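Local coordinates for putative sugar binding protein (Bacteroides vulgatus ATCC 8482, PDB 3KEZ), which probably binds sugars at the outer membrane for nutrient uptake, as a calcium-binding member of the SusD family, at residues 163-166 / 167-170; 125-128 / 129-133; 112-115 / 116-120. One frame throughout, in Å; residues are numbered along the deposited sequence.

Interaction 1 of 3, residues 163-166 / 167-170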
ATOM      1  N   ARG A 163     -18.771   9.129  11.660  1.00 10.05           N
ATOM      2  CA  ARG A 163     -17.641   8.232  11.583  1.00  9.38           C
ATOM      3  C   ARG A 163     -17.940   6.981  12.425  1.00  9.69           C
ATOM      4  O   ARG A 163     -18.426   7.087  13.552  1.00  8.33           O
ATOM      5  CB  ARG A 163     -16.398   8.948  12.117  1.00  7.21           C
ATOM      6  CG  ARG A 163     -15.943  10.088  11.246  1.00  8.29           C
ATOM      7  CD  ARG A 163     -14.818  10.867  11.879  1.00  5.42           C
ATOM      8  NE  ARG A 163     -13.568  10.122  11.860  1.00  9.64           N
ATOM      9  CZ  ARG A 163     -12.417  10.560  12.345  1.00 13.05           C
ATOM     10  NH1 ARG A 163     -12.334  11.763  12.889  1.00  9.91           N
ATOM     11  NH2 ARG A 163     -11.337   9.766  12.284  1.00 11.22           N
ATOM     12  N   ASN A 164     -17.724   5.803  11.856  1.00 10.60           N
ATOM     13  CA  ASN A 164     -17.702   4.572  12.665  1.00  9.00           C
ATOM     14  C   ASN A 164     -16.364   4.427  13.409  1.00  8.84           C
ATOM     15  O   ASN A 164     -15.428   5.207  13.188  1.00  8.22           O
ATOM     16  CB  ASN A 164     -17.941   3.386  11.752  1.00 10.11           C
ATOM     17  CG  ASN A 164     -19.342   3.372  11.233  1.00 10.07           C
ATOM     18  OD1 ASN A 164     -19.650   3.942  10.170  1.00  9.09           O
ATOM     19  ND2 ASN A 164     -20.225   2.822  12.032  1.00 14.38           N
ATOM     20  N   THR A 165     -16.245   3.431  14.273  1.00  7.95           N
ATOM     21  CA  THR A 165     -14.999   3.258  14.980  1.00  4.84           C
ATOM     22  C   THR A 165     -14.011   2.520  14.089  1.00  7.23           C
ATOM     23  O   THR A 165     -14.397   1.856  13.082  1.00  4.14           O
ATOM     24  CB  THR A 165     -15.171   2.490  16.296  1.00  7.48           C
ATOM     25  OG1 THR A 165     -15.662   1.192  15.995  1.00  4.15           O
ATOM     26  CG2 THR A 165     -16.113   3.244  17.271  1.00  5.78           C
ATOM     27  N   VAL A 166     -12.736   2.633  14.447  1.00  9.05           N
ATOM     28  CA  VAL A 166     -11.702   1.869  13.768  1.00  9.59           C
ATOM     29  C   VAL A 166     -12.049   0.358  13.830  1.00 10.22           C
ATOM     30  O   VAL A 166     -11.926  -0.332  12.829  1.00 10.54           O
ATOM     31  CB  VAL A 166     -10.296   2.184  14.311  1.00  9.74           C
ATOM     32  CG1 VAL A 166      -9.308   1.133  13.876  1.00  9.13           C
ATOM     33  CG2 VAL A 166      -9.844   3.613  13.924  1.00  7.59           C
ATOM     34  N   ALA A 167     -12.513  -0.139  14.985  1.00  8.00           N
ATOM     35  CA  ALA A 167     -12.922  -1.554  15.120  1.00  7.94           C
ATOM     36  C   ALA A 167     -14.029  -1.932  14.133  1.00  7.96           C
ATOM     37  O   ALA A 167     -13.943  -2.969  13.482  1.00 11.57           O
ATOM     38  CB  ALA A 167     -13.332  -1.902  16.602  1.00  5.96           C
ATOM     39  N   GLU A 168     -15.061  -1.098  14.010  1.00  8.50           N
ATOM     40  CA  GLU A 168     -16.175  -1.392  13.108  1.00  8.66           C
ATOM     41  C   GLU A 168     -15.698  -1.435  11.675  1.00 10.19           C
ATOM     42  O   GLU A 168     -16.117  -2.301  10.889  1.00 10.93           O
ATOM     43  CB  GLU A 168     -17.319  -0.361  13.244  1.00  7.36           C
ATOM     44  CG  GLU A 168     -17.966  -0.474  14.575  1.00 10.59           C
ATOM     45  CD  GLU A 168     -18.909   0.660  14.894  1.00 14.40           C
ATOM     46  OE1 GLU A 168     -18.723   1.815  14.464  1.00  7.93           O
ATOM     47  OE2 GLU A 168     -19.833   0.356  15.620  1.00 16.20           O
ATOM     48  N   CYS A 169     -14.799  -0.515  11.342  1.00 10.70           N
ATOM     49  CA  CYS A 169     -14.220  -0.487  10.004  1.00 11.17           C
ATOM     50  C   CYS A 169     -13.451  -1.765   9.679  1.00 11.01           C
ATOM     51  O   CYS A 169     -13.582  -2.295   8.568  1.00 10.20           O
ATOM     52  CB  CYS A 169     -13.335   0.744   9.789  1.00 10.68           C
ATOM     53  SG  CYS A 169     -14.249   2.298   9.732  1.00 14.17           S
ATOM     54  N   TYR A 170     -12.644  -2.244  10.627  1.00 11.09           N
ATOM     55  CA  TYR A 170     -11.875  -3.480  10.429  1.00  9.10           C
ATOM     56  C   TYR A 170     -12.802  -4.670  10.221  1.00 11.43           C
ATOM     57  O   TYR A 170     -12.494  -5.579   9.418  1.00  9.86           O
ATOM     58  CB  TYR A 170     -10.907  -3.737  11.609  1.00 11.01           C
ATOM     59  CG  TYR A 170      -9.522  -3.137  11.409  1.00  6.71           C
ATOM     60  CD1 TYR A 170      -9.282  -1.767  11.571  1.00 12.40           C
ATOM     61  CD2 TYR A 170      -8.450  -3.955  11.028  1.00 10.10           C
ATOM     62  CE1 TYR A 170      -7.986  -1.218  11.374  1.00  9.47           C
ATOM     63  CE2 TYR A 170      -7.164  -3.422  10.809  1.00  7.53           C
ATOM     64  CZ  TYR A 170      -6.936  -2.059  10.988  1.00  9.40           C
ATOM     65  OH  TYR A 170      -5.663  -1.603  10.758  1.00  9.08           O
TER
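Glu168 folds back over the start of its own helix, and its carboxylate takes donors from opposite faces at one oxygen. Asn164 ND2 meets Glu168 OE1 from above the carboxylate plane, 58° out of it, at 3.0 Å. On the other face Thr165 N reaches Glu168 OE1 on the anti side, tilted out of the plane, also at 3.0 Å. The amide of Asn164 offers its N-H almost exactly in its own plane, yet the amide and carboxylate are turned 61° against each other, so the two groups cross and do not stack. The third flat group, the ring of Tyr170, has Val166 O at its edge, 3.3 Å from CD1. Beside it Val166 CG1 lies 3.7 Å from Tyr170 CE1, the two side chains running alongside each other in the same direction.

Thr165 supplies the return half of the exchange. Thr165 OG1 stands between the backbone N and the carbonyl carbon (chi1 62°), turned toward the first turn of the helix, where it accepts from Glu168 N at 3.1 Å. Thr165 OG1 also lies 3.2 Å from Glu168 CG. Thr165 O then accepts from Cys169 N and Val166 O from Tyr170 N, beginning the regular helical ladder. A carboxylate three residues beyond the N-cap would also be favoured by the helix dipole.

The other amide atom of Asn164, OD1, accepts from Ile150 N, so both are bonded, and its backbone bonds to Gly147 and Val148. Tyr138 meets the ring of Tyr170, and Val205 and Tyr208 of helix 195-209 pack on that side chain. The reciprocal bonds, Glu168 N to Thr165 OG1 and Thr165 N to Glu168 OE1, form a capping box with Thr165 as the N-cap of helix 166-183.

Interaction 2 of 3, residues 125-128 / 129-133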
HETATM    1  N   MSE A 125      -9.847  -2.841   0.509  1.00 11.60           N
HETATM    2  CA  MSE A 125      -8.649  -2.045   0.329  1.00 10.44           C
HETATM    3  C   MSE A 125      -8.921  -0.583   0.563  1.00  9.82           C
HETATM    4  O   MSE A 125      -8.165   0.102   1.276  1.00  9.41           O
HETATM    5  CB  MSE A 125      -8.070  -2.252  -1.071  1.00  8.96           C
HETATM    6  CG  MSE A 125      -6.804  -1.484  -1.321  1.00 11.75           C
HETATM    7 SE   MSE A 125      -6.323  -1.666  -3.212  0.75 11.66          SE
HETATM    8  CE  MSE A 125      -6.269  -3.616  -3.334  1.00 16.33           C
ATOM      9  N   ALA A 126      -9.964  -0.079  -0.071  1.00  9.24           N
ATOM     10  CA  ALA A 126     -10.227   1.369  -0.011  1.00  9.10           C
ATOM     11  C   ALA A 126     -10.612   1.790   1.415  1.00 10.58           C
ATOM     12  O   ALA A 126     -10.149   2.838   1.907  1.00  8.52           O
ATOM     13  CB  ALA A 126     -11.310   1.773  -1.023  1.00  9.59           C
ATOM     14  N   LEU A 127     -11.452   0.988   2.085  1.00  9.77           N
ATOM     15  CA  LEU A 127     -11.846   1.319   3.451  1.00  8.16           C
ATOM     16  C   LEU A 127     -10.634   1.152   4.396  1.00 10.22           C
ATOM     17  O   LEU A 127     -10.463   1.950   5.310  1.00  8.28           O
ATOM     18  CB  LEU A 127     -13.054   0.510   3.940  1.00  9.87           C
ATOM     19  CG  LEU A 127     -13.588   0.752   5.384  1.00 11.21           C
ATOM     20  CD1 LEU A 127     -13.896   2.212   5.585  1.00 15.30           C
ATOM     21  CD2 LEU A 127     -14.829  -0.142   5.627  1.00  9.55           C
ATOM     22  N   PHE A 128      -9.770   0.174   4.138  1.00 10.67           N
ATOM     23  CA  PHE A 128      -8.526   0.024   4.929  1.00 10.74           C
ATOM     24  C   PHE A 128      -7.654   1.283   4.800  1.00 11.90           C
ATOM     25  O   PHE A 128      -7.172   1.819   5.809  1.00  9.38           O
ATOM     26  CB  PHE A 128      -7.766  -1.242   4.520  1.00 11.22           C
ATOM     27  CG  PHE A 128      -6.458  -1.452   5.255  1.00 11.44           C
ATOM     28  CD1 PHE A 128      -6.422  -1.616   6.625  1.00 10.06           C
ATOM     29  CD2 PHE A 128      -5.250  -1.545   4.551  1.00 10.18           C
ATOM     30  CE1 PHE A 128      -5.212  -1.877   7.281  1.00 13.38           C
ATOM     31  CE2 PHE A 128      -4.069  -1.769   5.199  1.00 10.21           C
ATOM     32  CZ  PHE A 128      -4.044  -1.966   6.548  1.00 10.40           C
ATOM     33  N   ASP A 129      -7.491   1.793   3.579  1.00 10.43           N
ATOM     34  CA  ASP A 129      -6.705   3.001   3.399  1.00 11.11           C
ATOM     35  C   ASP A 129      -7.340   4.195   4.103  1.00  7.53           C
ATOM     36  O   ASP A 129      -6.643   4.971   4.762  1.00 11.23           O
ATOM     37  CB  ASP A 129      -6.414   3.279   1.907  1.00  5.82           C
ATOM     38  CG  ASP A 129      -5.150   2.607   1.431  1.00 20.10           C
ATOM     39  OD1 ASP A 129      -4.159   2.712   2.179  1.00 22.85           O
ATOM     40  OD2 ASP A 129      -5.137   1.953   0.346  1.00 16.98           O
ATOM     41  N   LEU A 130      -8.654   4.357   3.999  1.00 10.00           N
ATOM     42  CA  LEU A 130      -9.296   5.461   4.706  1.00 11.33           C
ATOM     43  C   LEU A 130      -9.053   5.293   6.219  1.00 11.84           C
ATOM     44  O   LEU A 130      -8.773   6.246   6.907  1.00 10.30           O
ATOM     45  CB  LEU A 130     -10.808   5.556   4.417  1.00 10.47           C
ATOM     46  CG  LEU A 130     -11.283   6.160   3.085  1.00 11.47           C
ATOM     47  CD1 LEU A 130     -12.743   5.780   2.830  1.00 13.92           C
ATOM     48  CD2 LEU A 130     -11.139   7.664   3.093  1.00  9.72           C
ATOM     49  N   THR A 131      -9.138   4.077   6.716  1.00 12.67           N
ATOM     50  CA  THR A 131      -9.067   3.855   8.157  1.00 11.93           C
ATOM     51  C   THR A 131      -7.665   4.110   8.690  1.00  8.35           C
ATOM     52  O   THR A 131      -7.500   4.721   9.726  1.00  7.82           O
ATOM     53  CB  THR A 131      -9.570   2.428   8.481  1.00 11.80           C
ATOM     54  OG1 THR A 131     -10.929   2.293   8.034  1.00 11.91           O
ATOM     55  CG2 THR A 131      -9.499   2.132  10.005  1.00 10.89           C
ATOM     56  N   ARG A 132      -6.638   3.678   7.970  1.00  9.80           N
ATOM     57  CA  ARG A 132      -5.265   3.928   8.431  1.00  8.14           C
ATOM     58  C   ARG A 132      -4.781   5.373   8.238  1.00  9.67           C
ATOM     59  O   ARG A 132      -3.937   5.873   9.019  1.00 10.28           O
ATOM     60  CB  ARG A 132      -4.270   2.909   7.879  1.00 11.54           C
ATOM     61  CG  ARG A 132      -4.052   2.883   6.424  1.00 10.40           C
ATOM     62  CD  ARG A 132      -3.160   1.698   6.079  1.00 18.14           C
ATOM     63  NE  ARG A 132      -2.944   1.635   4.646  1.00 13.62           N
ATOM     64  CZ  ARG A 132      -1.951   1.011   4.024  1.00 12.59           C
ATOM     65  NH1 ARG A 132      -1.007   0.356   4.693  1.00 10.16           N
ATOM     66  NH2 ARG A 132      -1.890   1.072   2.699  1.00 12.06           N
ATOM     67  N   ILE A 133      -5.351   6.057   7.254  1.00  9.79           N
ATOM     68  CA  ILE A 133      -5.015   7.463   6.987  1.00  8.97           C
ATOM     69  C   ILE A 133      -5.665   8.401   8.010  1.00 11.03           C
ATOM     70  O   ILE A 133      -4.995   9.321   8.485  1.00  8.46           O
ATOM     71  CB  ILE A 133      -5.358   7.903   5.525  1.00  8.10           C
ATOM     72  CG1 ILE A 133      -4.447   7.210   4.514  1.00 12.23           C
ATOM     73  CG2 ILE A 133      -5.262   9.482   5.319  1.00  7.88           C
ATOM     74  CD1 ILE A 133      -4.978   7.296   3.050  1.00  7.68           C
TER
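Phe128 and Arg132, one helical turn apart, form the close-packed side: Arg132 CD sits over one face of the ring, 4.0 Å from its centroid, in a CH-pi contact. Farther along, the guanidinium lies nearly flat to the ring, their planes 25° apart, with Arg132 NE 3.6 Å from Phe128 CE2. This course follows from Arg132 CG lying between the backbone N and the carbonyl carbon (chi1 64°), the chain then running straight to NE. There Arg132 NE, at 3.0 Å, and Arg132 NH2, at 2.8 Å, grip Asp129 OD1 side-on from one face of the carboxylate, a salt bridge. Asp129 OD2 is taken by Tyr40 OH and Arg132 NH1 by Tyr208 OH, so both flat groups are fixed in rotation. Arg132, in this tight pair, is nevertheless the one partly exposed residue of the contact.

Thr131 makes the second tight point: Thr131 OG1 donates to Leu127 O at 2.8 Å from above the carbonyl plane, and Thr131 N reaches that oxygen from the opposite face.

Looser is selenomethionine Met125: its CG is 4.2 Å from Asp129 OD2, and the end of the side chain, which also touches Leu201, leads away. An i to i+4 CH-pi pair, an i to i+3 salt bridge and a threonine-to-backbone bond thus line one buried alpha-helix, packed among helices 80-96, 166-183 and 195-209 in the TPR-like SusD fold.

Interaction 3 of 3, residues 112-115 / 116-120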
ATOM      1  N   LYS A 112     -18.551 -14.303 -13.097  1.00  9.84           N
ATOM      2  CA  LYS A 112     -19.325 -13.412 -12.223  1.00 11.27           C
ATOM      3  C   LYS A 112     -18.789 -13.439 -10.796  1.00 11.07           C
ATOM      4  O   LYS A 112     -18.682 -12.390 -10.166  1.00 12.53           O
ATOM      5  CB  LYS A 112     -20.817 -13.746 -12.268  1.00  9.88           C
ATOM      6  CG  LYS A 112     -21.701 -13.066 -11.214  1.00 11.71           C
ATOM      7  CD  LYS A 112     -21.984 -14.033 -10.075  1.00 19.56           C
ATOM      8  CE  LYS A 112     -22.539 -13.374  -8.858  1.00 27.48           C
ATOM      9  NZ  LYS A 112     -23.123 -14.413  -7.940  1.00 32.22           N
ATOM     10  N   ASN A 113     -18.464 -14.619 -10.267  1.00  9.93           N
ATOM     11  CA  ASN A 113     -17.900 -14.657  -8.930  1.00 11.55           C
ATOM     12  C   ASN A 113     -16.624 -13.825  -8.812  1.00 11.37           C
ATOM     13  O   ASN A 113     -16.428 -13.118  -7.818  1.00 13.07           O
ATOM     14  CB  ASN A 113     -17.701 -16.091  -8.435  1.00 14.56           C
ATOM     15  CG  ASN A 113     -19.020 -16.718  -8.010  1.00 14.33           C
ATOM     16  OD1 ASN A 113     -19.979 -16.006  -7.693  1.00 23.39           O
ATOM     17  ND2 ASN A 113     -19.093 -18.031  -8.053  1.00 20.26           N
ATOM     18  N   ASP A 114     -15.773 -13.875  -9.823  1.00  8.59           N
ATOM     19  CA  ASP A 114     -14.524 -13.100  -9.780  1.00  8.50           C
ATOM     20  C   ASP A 114     -14.776 -11.587  -9.834  1.00 10.64           C
ATOM     21  O   ASP A 114     -14.142 -10.816  -9.106  1.00 10.99           O
ATOM     22  CB  ASP A 114     -13.612 -13.497 -10.928  1.00  8.42           C
ATOM     23  CG  ASP A 114     -12.337 -12.705 -10.941  1.00 10.54           C
ATOM     24  OD1 ASP A 114     -11.438 -13.005 -10.122  1.00  9.11           O
ATOM     25  OD2 ASP A 114     -12.251 -11.780 -11.769  1.00 13.24           O
ATOM     26  N   LEU A 115     -15.713 -11.165 -10.690  1.00 10.58           N
ATOM     27  CA  LEU A 115     -16.079  -9.753 -10.763  1.00 11.59           C
ATOM     28  C   LEU A 115     -16.570  -9.283  -9.385  1.00 13.96           C
ATOM     29  O   LEU A 115     -16.181  -8.224  -8.908  1.00  9.70           O
ATOM     30  CB  LEU A 115     -17.150  -9.518 -11.819  1.00 12.28           C
ATOM     31  CG  LEU A 115     -16.875  -9.736 -13.318  1.00 10.40           C
ATOM     32  CD1 LEU A 115     -18.091  -9.294 -14.108  1.00 15.09           C
ATOM     33  CD2 LEU A 115     -15.648  -8.966 -13.746  1.00 17.49           C
ATOM     34  N   LYS A 116     -17.462 -10.056  -8.766  1.00 13.60           N
ATOM     35  CA  LYS A 116     -17.935  -9.701  -7.433  1.00 13.33           C
ATOM     36  C   LYS A 116     -16.775  -9.676  -6.438  1.00 10.11           C
ATOM     37  O   LYS A 116     -16.699  -8.792  -5.590  1.00  8.36           O
ATOM     38  CB  LYS A 116     -19.020 -10.691  -6.989  1.00 14.26           C
ATOM     39  CG  LYS A 116     -19.575 -10.506  -5.568  1.00 13.66           C
ATOM     40  CD  LYS A 116     -20.656 -11.605  -5.248  1.00 15.54           C
ATOM     41  CE  LYS A 116     -21.061 -11.559  -3.772  1.00 10.73           C
ATOM     42  NZ  LYS A 116     -22.157 -12.501  -3.438  1.00 16.78           N
ATOM     43  N   GLY A 117     -15.892 -10.667  -6.518  1.00  9.34           N
ATOM     44  CA  GLY A 117     -14.691 -10.686  -5.674  1.00  9.39           C
ATOM     45  C   GLY A 117     -13.792  -9.484  -5.849  1.00  9.63           C
ATOM     46  O   GLY A 117     -13.221  -8.949  -4.893  1.00 10.11           O
ATOM     47  N   GLN A 118     -13.635  -9.041  -7.084  1.00 10.85           N
ATOM     48  CA  GLN A 118     -12.833  -7.832  -7.323  1.00 10.62           C
ATOM     49  C   GLN A 118     -13.422  -6.612  -6.593  1.00  7.94           C
ATOM     50  O   GLN A 118     -12.706  -5.884  -5.918  1.00  9.93           O
ATOM     51  CB  GLN A 118     -12.672  -7.567  -8.825  1.00  8.04           C
ATOM     52  CG  GLN A 118     -11.831  -8.604  -9.567  1.00 11.53           C
ATOM     53  CD  GLN A 118     -11.650  -8.199 -11.021  1.00 11.56           C
ATOM     54  OE1 GLN A 118     -11.390  -7.041 -11.296  1.00  9.09           O
ATOM     55  NE2 GLN A 118     -11.776  -9.141 -11.937  1.00 10.06           N
ATOM     56  N   ALA A 119     -14.734  -6.449  -6.687  1.00 11.10           N
ATOM     57  CA  ALA A 119     -15.449  -5.348  -6.030  1.00  8.14           C
ATOM     58  C   ALA A 119     -15.319  -5.388  -4.506  1.00  8.73           C
ATOM     59  O   ALA A 119     -15.093  -4.349  -3.866  1.00  9.20           O
ATOM     60  CB  ALA A 119     -16.907  -5.367  -6.428  1.00  8.52           C
ATOM     61  N   LEU A 120     -15.445  -6.587  -3.932  1.00  8.78           N
ATOM     62  CA  LEU A 120     -15.254  -6.807  -2.501  1.00  8.51           C
ATOM     63  C   LEU A 120     -13.810  -6.500  -2.050  1.00  9.66           C
ATOM     64  O   LEU A 120     -13.622  -5.799  -1.073  1.00  8.58           O
ATOM     65  CB  LEU A 120     -15.611  -8.248  -2.119  1.00  6.89           C
ATOM     66  CG  LEU A 120     -17.120  -8.512  -2.035  1.00  7.71           C
ATOM     67  CD1 LEU A 120     -17.437  -9.996  -2.028  1.00 13.55           C
ATOM     68  CD2 LEU A 120     -17.675  -7.816  -0.777  1.00 10.61           C
TER
HETATM   69  O   HOH W   1     -21.244 -15.027  -4.630  1.00 28.54           O
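Gln118 lies across Asp114, its CG over the backbone oxygen of that residue, with Asp114 O 3.2 Å away. The pair sits one turn apart on alpha-helix 109-134, within the TPR-like helical region of this SusD-family protein, and makes an i to i+4 side-chain bond on top of the backbone ladder. Gln118 NE2 donates to Asp114 OD2 at 2.7 Å, with an N-H...O angle of 160°. The oxygen lies in the amide plane of Gln118 and is met on its syn side by a donor tilted out of the carboxylate plane, the two flat groups being turned 62° against each other. Asp114 extends its carboxylate with CG opposite the backbone N (chi1 179°), while Gln118 is extended beyond CG, which puts NE2 at Asp114 OD2.

Each group is held twice, since Asp114 OD1 accepts from Ser185 N and Gln118 OE1 pairs with Tyr31 OH. The two buried polar ends thereby join the helix to the loop after helix 166-183 and to helix 20-34, where Leu115 packs on Ile23 and Leu27.

Another flank of the helix carries Lys112 and Lys116. Their hydrocarbon chains are only loosely paired, CE of Lys112 standing 4.4 Å from CD of Lys116. Both ammonium groups converge on Asp100, Lys112 NZ on OD1 and Lys116 NZ on OD2; the shared carboxylate probably offsets the like charges of Lys112 NZ and Lys116 NZ, 5.0 Å apart. A water accepts from Lys116 NZ at 2.9 Å and donates a weak, long bond to Asn113 OD1.

How the interactions relate
From the N terminus the order is interaction 3, interaction 2, interaction 1, strictly in series: each spans one helical turn or a helix start, none closes a long loop, and none nests or crosses. Interactions 3 and 2 lie on two parts of helix 109-134, their centres about 19 Å apart. The chain then passes helix 138-141 and a loop before interaction 1 starts helix 166-183, which returns antiparallel to helix 109-134. At its start Cys169 CB touches Thr131 OG1 at 3.4 Å and Tyr170 OH touches Phe128 CE1 at 3.5 Å; at its far end Leu183 packs by Asn113 and Lys116 of interaction 3.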